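Long-range contact in HIAXHD3 (Humicola insolens, PDB 3ZXK), which probably removes arabinofuranosyl side chains from xylan-type substrates as an exo-acting family 43 glycoside hydrolase, and was studied to introduce endo-xylanase activity: residues M423-L427 with A437-R441. Coordinates in Å, arbitrary orientation, origin at the centre of the assembly. Residue numbers count along the deposited sequence, not the author numbering.
Sequences MVDDL and ASTGR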
# COMPACT_ATOMS: atom_id res chain seq x y z
N MET A 423 23.74 -10.14 11.57
CA MET A 423 22.41 -9.63 11.89
C MET A 423 22.63 -8.24 12.50
O MET A 423 23.39 -8.11 13.43
CB MET A 423 21.66 -10.61 12.83
CG MET A 423 20.23 -10.21 13.13
SD MET A 423 20.10 -9.01 14.47
CE MET A 423 18.33 -8.73 14.65
N VAL A 424 21.96 -7.23 11.93
CA VAL A 424 22.07 -5.83 12.31
C VAL A 424 20.73 -5.31 12.84
O VAL A 424 19.65 -5.54 12.24
CB VAL A 424 22.52 -4.99 11.08
CG1 VAL A 424 22.39 -3.48 11.30
CG2 VAL A 424 23.93 -5.39 10.64
N ASP A 425 20.78 -4.59 13.97
CA ASP A 425 19.58 -3.98 14.49
C ASP A 425 19.84 -2.51 14.82
O ASP A 425 20.87 -1.97 14.44
CB ASP A 425 19.01 -4.80 15.68
CG ASP A 425 19.93 -4.82 16.90
OD1 ASP A 425 21.00 -4.18 16.94
OD2 ASP A 425 19.53 -5.49 17.89
N ASP A 426 18.89 -1.86 15.49
CA ASP A 426 19.00 -0.44 15.84
C ASP A 426 19.21 0.48 14.63
O ASP A 426 19.94 1.48 14.70
CB ASP A 426 20.10 -0.20 16.88
CG ASP A 426 20.00 1.17 17.52
OD1 ASP A 426 18.86 1.62 17.83
OD2 ASP A 426 21.06 1.82 17.70
N LEU A 427 18.55 0.15 13.52
CA LEU A 427 18.45 1.06 12.38
C LEU A 427 17.22 1.91 12.59
O LEU A 427 16.11 1.39 12.64
CB LEU A 427 18.30 0.27 11.08
CG LEU A 427 19.43 -0.68 10.63
CD1 LEU A 427 18.91 -1.77 9.71
CD2 LEU A 427 20.53 0.14 9.98
N ALA A 437 18.50 8.50 12.73
CA ALA A 437 18.88 8.61 14.13
C ALA A 437 19.96 7.61 14.48
O ALA A 437 20.81 7.88 15.32
CB ALA A 437 17.66 8.42 15.03
N SER A 438 19.94 6.44 13.83
CA SER A 438 20.97 5.41 14.00
C SER A 438 21.15 4.56 12.74
O SER A 438 20.17 4.11 12.14
CB SER A 438 20.62 4.48 15.16
OG SER A 438 21.65 3.51 15.34
N THR A 439 22.40 4.34 12.36
CA THR A 439 22.74 3.53 11.19
C THR A 439 22.97 2.06 11.51
O THR A 439 23.35 1.27 10.64
CB THR A 439 23.97 4.11 10.45
OG1 THR A 439 25.05 4.22 11.37
CG2 THR A 439 23.66 5.50 9.91
N GLY A 440 22.70 1.68 12.75
CA GLY A 440 22.65 0.28 13.14
C GLY A 440 23.93 -0.26 13.74
O GLY A 440 24.96 0.38 13.69
N ARG A 441 23.85 -1.44 14.33
CA ARG A 441 25.03 -2.11 14.86
C ARG A 441 24.87 -3.59 14.57
O ARG A 441 23.74 -4.08 14.50
CB ARG A 441 25.14 -1.88 16.38
CG ARG A 441 23.85 -2.23 17.14
CD ARG A 441 24.09 -2.49 18.61
NE ARG A 441 22.96 -3.21 19.20
CZ ARG A 441 21.95 -2.64 19.86
NH1 ARG A 441 21.89 -1.32 20.03
NH2 ARG A 441 20.98 -3.40 20.36
O HOH W 1 21.11 -6.00 19.93
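Antiparallel strands 418-429 and 436-448, consecutive in the chain, illustrate how a hairpin finishes a sheet edge. Asp425 and Arg441 form a hydrogen-bonded pair, Asp425 N to Arg441 O (3.1 Å) and Arg441 N to Asp425 O (3.0 Å). Beyond it Asp426 has positive phi and psi; Ser438 OG lies 2.7 Å from Asp426 O and 3.0 Å from Asp426 OD2, so its single proton can go to either. At Gly440 a beta carbon would clash with Leu427 CD2 and Val424 CG1 and, at phi 97°, jam against the Thr439 carbonyl. On the same face as Asp425, Arg441 places NE 3.1 Å from Asp425 OD1 in a purely electrostatic salt bridge, and a water joins Asp425 OD2 to Arg441 NH2. Asp426, whose OD1 pairs with Arg428, adds a long bridge from OD2 to Arg441 NH1 (4.0 Å). Val424 and Leu427 pack against Gly440 and also reach Tyr409 on strand 406-415. Such a sheet-ending hairpin, with its classic beta bulge (Ala437 and Ser438 facing Arg428), suits a concanavalin A-like beta-sandwich.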